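Local coordinates for fructokinase (Vibrio cholerae serotype O1, PDB 5EYN), which catalyses the ATP-dependent phosphorylation of fructose, as a sugar kinase of the PfkB family, at residues Ala62-Val67 with Ser128-Phe133. Numbering follows the deposited sequence.
Sequences AFFGRV and SDIPSF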
ATOM      1  N   ALA A  62     -20.433 -15.323  -6.583  1.00  9.61           N
ATOM      2  CA  ALA A  62     -20.416 -15.019  -5.159  1.00  9.05           C
ATOM      3  C   ALA A  62     -18.980 -15.089  -4.713  1.00  9.57           C
ATOM      4  O   ALA A  62     -18.248 -15.944  -5.180  1.00 10.74           O
ATOM      5  CB  ALA A  62     -21.264 -16.021  -4.387  1.00 11.54           C
ATOM      6  N   PHE A  63     -18.581 -14.199  -3.814  1.00  9.89           N
ATOM      7  CA  PHE A  63     -17.192 -14.099  -3.387  1.00  9.49           C
ATOM      8  C   PHE A  63     -17.106 -14.367  -1.902  1.00  9.56           C
ATOM      9  O   PHE A  63     -17.916 -13.851  -1.139  1.00 11.76           O
ATOM     10  CB  PHE A  63     -16.679 -12.688  -3.668  1.00  9.51           C
ATOM     11  CG  PHE A  63     -15.199 -12.504  -3.451  1.00  9.77           C
ATOM     12  CD1 PHE A  63     -14.332 -12.592  -4.518  1.00 10.82           C
ATOM     13  CD2 PHE A  63     -14.681 -12.227  -2.200  1.00 11.49           C
ATOM     14  CE1 PHE A  63     -12.988 -12.414  -4.352  1.00 11.66           C
ATOM     15  CE2 PHE A  63     -13.325 -12.055  -2.028  1.00 11.59           C
ATOM     16  CZ  PHE A  63     -12.482 -12.143  -3.111  1.00 11.21           C
ATOM     17  N   PHE A  64     -16.144 -15.190  -1.491  1.00  8.84           N
ATOM     18  CA  PHE A  64     -15.825 -15.311  -0.078  1.00  9.34           C
ATOM     19  C   PHE A  64     -14.349 -15.101   0.143  1.00  9.69           C
ATOM     20  O   PHE A  64     -13.510 -15.567  -0.627  1.00  9.30           O
ATOM     21  CB  PHE A  64     -16.321 -16.631   0.559  1.00  9.86           C
ATOM     22  CG  PHE A  64     -15.597 -17.894   0.126  1.00  9.11           C
ATOM     23  CD1 PHE A  64     -14.552 -18.415   0.890  1.00  8.59           C
ATOM     24  CD2 PHE A  64     -16.016 -18.614  -0.981  1.00  9.74           C
ATOM     25  CE1 PHE A  64     -13.928 -19.614   0.532  1.00  8.21           C
ATOM     26  CE2 PHE A  64     -15.386 -19.808  -1.344  1.00  9.09           C
ATOM     27  CZ  PHE A  64     -14.345 -20.306  -0.575  1.00  8.95           C
ATOM     28  N   GLY A  65     -14.033 -14.363   1.195  1.00  9.99           N
ATOM     29  CA  GLY A  65     -12.655 -14.027   1.474  1.00  9.60           C
ATOM     30  C   GLY A  65     -12.570 -12.908   2.487  1.00  9.97           C
ATOM     31  O   GLY A  65     -13.576 -12.509   3.080  1.00 12.47           O
ATOM     32  N   ARG A  66     -11.352 -12.428   2.707  1.00  9.35           N
ATOM     33  CA  ARG A  66     -11.108 -11.324   3.623  1.00  8.80           C
ATOM     34  C   ARG A  66     -10.425 -10.172   2.929  1.00  8.75           C
ATOM     35  O   ARG A  66      -9.471 -10.357   2.173  1.00  9.42           O
ATOM     36  CB  ARG A  66     -10.203 -11.734   4.777  1.00 11.07           C
ATOM     37  CG  ARG A  66     -10.808 -12.747   5.698  1.00 11.42           C
ATOM     38  CD  ARG A  66      -9.966 -13.001   6.925  1.00 12.30           C
ATOM     39  NE  ARG A  66     -10.655 -13.973   7.754  1.00 15.64           N
ATOM     40  CZ  ARG A  66     -10.865 -13.867   9.059  1.00 19.91           C
ATOM     41  NH1 ARG A  66     -10.420 -12.819   9.745  1.00 23.43           N
ATOM     42  NH2 ARG A  66     -11.516 -14.833   9.690  1.00 22.39           N
ATOM     43  N   VAL A  67     -10.925  -8.977   3.209  1.00  9.35           N
ATOM     44  CA  VAL A  67     -10.188  -7.749   2.955  1.00  9.45           C
ATOM     45  C   VAL A  67      -9.937  -7.051   4.281  1.00  8.63           C
ATOM     46  O   VAL A  67     -10.324  -7.548   5.333  1.00  9.67           O
ATOM     47  CB  VAL A  67     -10.950  -6.810   2.009  1.00  9.97           C
ATOM     48  CG1 VAL A  67     -10.989  -7.397   0.601  1.00 10.52           C
ATOM     49  CG2 VAL A  67     -12.352  -6.511   2.543  1.00 10.75           C
ATOM     50  N   SER A 128     -13.473 -21.201   9.021  1.00 17.49           N
ATOM     51  CA  SER A 128     -14.842 -20.772   9.284  1.00 19.43           C
ATOM     52  C   SER A 128     -15.340 -19.724   8.290  1.00 18.78           C
ATOM     53  O   SER A 128     -16.520 -19.386   8.306  1.00 20.07           O
ATOM     54  CB  SER A 128     -14.963 -20.232  10.710  1.00 21.35           C
ATOM     55  OG  SER A 128     -14.118 -19.113  10.905  1.00 21.96           O
ATOM     56  N   ASP A 129     -14.456 -19.213   7.431  1.00 16.02           N
ATOM     57  CA  ASP A 129     -14.878 -18.267   6.404  1.00 15.24           C
ATOM     58  C   ASP A 129     -15.504 -18.964   5.201  1.00 13.57           C
ATOM     59  O   ASP A 129     -16.094 -18.319   4.349  1.00 14.21           O
ATOM     60  CB  ASP A 129     -13.688 -17.450   5.900  1.00 15.15           C
ATOM     61  CG  ASP A 129     -13.081 -16.553   6.964  1.00 16.49           C
ATOM     62  OD1 ASP A 129     -11.894 -16.218   6.805  1.00 15.24           O
ATOM     63  OD2 ASP A 129     -13.777 -16.156   7.925  1.00 18.31           O
ATOM     64  N   ILE A 130     -15.360 -20.280   5.114  1.00 12.91           N
ATOM     65  CA  ILE A 130     -15.828 -20.992   3.938  1.00 11.28           C
ATOM     66  C   ILE A 130     -17.348 -21.146   4.037  1.00 10.85           C
ATOM     67  O   ILE A 130     -17.849 -21.600   5.053  1.00 12.18           O
ATOM     68  CB  ILE A 130     -15.190 -22.382   3.846  1.00 10.78           C
ATOM     69  CG1 ILE A 130     -13.660 -22.272   3.785  1.00 11.59           C
ATOM     70  CG2 ILE A 130     -15.729 -23.127   2.638  1.00 12.07           C
ATOM     71  CD1 ILE A 130     -12.963 -23.598   4.016  1.00 12.85           C
ATOM     72  N   PRO A 131     -18.092 -20.772   2.984  1.00 10.75           N
ATOM     73  CA  PRO A 131     -19.554 -20.882   2.996  1.00 11.51           C
ATOM     74  C   PRO A 131     -20.013 -22.275   2.611  1.00 12.30           C
ATOM     75  O   PRO A 131     -19.218 -23.122   2.209  1.00 12.18           O
ATOM     76  CB  PRO A 131     -19.986 -19.879   1.932  1.00 13.20           C
ATOM     77  CG  PRO A 131     -18.870 -19.878   0.972  1.00 13.62           C
ATOM     78  CD  PRO A 131     -17.607 -20.107   1.766  1.00 12.14           C
ATOM     79  N   SER A 132     -21.303 -22.520   2.768  1.00 12.96           N
ATOM     80  CA  SER A 132     -21.856 -23.815   2.418  1.00 13.82           C
ATOM     81  C   SER A 132     -21.928 -23.934   0.901  1.00 13.32           C
ATOM     82  O   SER A 132     -22.375 -23.010   0.213  1.00 14.63           O
ATOM     83  CB  SER A 132     -23.243 -23.982   3.030  1.00 18.71           C
ATOM     84  OG  SER A 132     -24.129 -23.031   2.466  1.00 24.39           O
ATOM     85  N   PHE A 133     -21.466 -25.077   0.401  1.00 12.56           N
ATOM     86  CA  PHE A 133     -21.448 -25.367  -1.020  1.00 13.67           C
ATOM     87  C   PHE A 133     -22.523 -26.394  -1.338  1.00 14.64           C
ATOM     88  O   PHE A 133     -22.971 -27.143  -0.463  1.00 16.31           O
ATOM     89  CB  PHE A 133     -20.098 -25.955  -1.433  1.00 11.66           C
ATOM     90  CG  PHE A 133     -18.926 -25.028  -1.269  1.00 11.00           C
ATOM     91  CD1 PHE A 133     -19.035 -23.661  -1.474  1.00 10.78           C
ATOM     92  CD2 PHE A 133     -17.691 -25.549  -0.914  1.00 11.12           C
ATOM     93  CE1 PHE A 133     -17.922 -22.843  -1.341  1.00 10.83           C
ATOM     94  CE2 PHE A 133     -16.595 -24.740  -0.790  1.00 10.75           C
ATOM     95  CZ  PHE A 133     -16.715 -23.384  -0.991  1.00 10.88           C
TER
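One face of the Phe64 ring is covered by Pro131, whose CD sits over the ring centre in a CH-pi contact, 3.5 Å from the centroid and 14° off the ring normal. Asp129 O, Ile130 CA and the CZ of Phe133 approach the same ring obliquely. Phe64 CE2 in turn meets the Phe133 ring at its edge, 3.8 Å from Phe133 CZ, with the two ring planes 52° apart. Over one face of Phe133 lies the carbonyl O of Pro131. With chi1 at 70°, Phe64 CG lies between the backbone N and the carbonyl carbon, where Pro131 CD comes within 3.4 Å of it. The contact lays the loop that leads into strand 138-142 over strand 61-68, next to one edge of the nine-stranded sheet of the ribokinase-like fold; Trp22 of the adjoining strand 21-24 touches both Pro131 and Phe133, while helix 151-165 packs against Ile130 and Phe133. Two strand residues on, the guanidinium of Arg66 grips Asp129 side-on. The bond from Arg66 NE to Asp129 OD1 is short and nearly straight (2.7 Å), in the guanidinium plane, whereas Arg66 NH2 reaches the syn lone pair of Asp129 OD2 at 3.2 Å, with that oxygen lying well out of the guanidinium plane. Arg66 NH1 forms a second salt bridge, to Asp93, and Gln126 N donates to Asp129 OD1, which helps fix the carboxylate in this buried pairing.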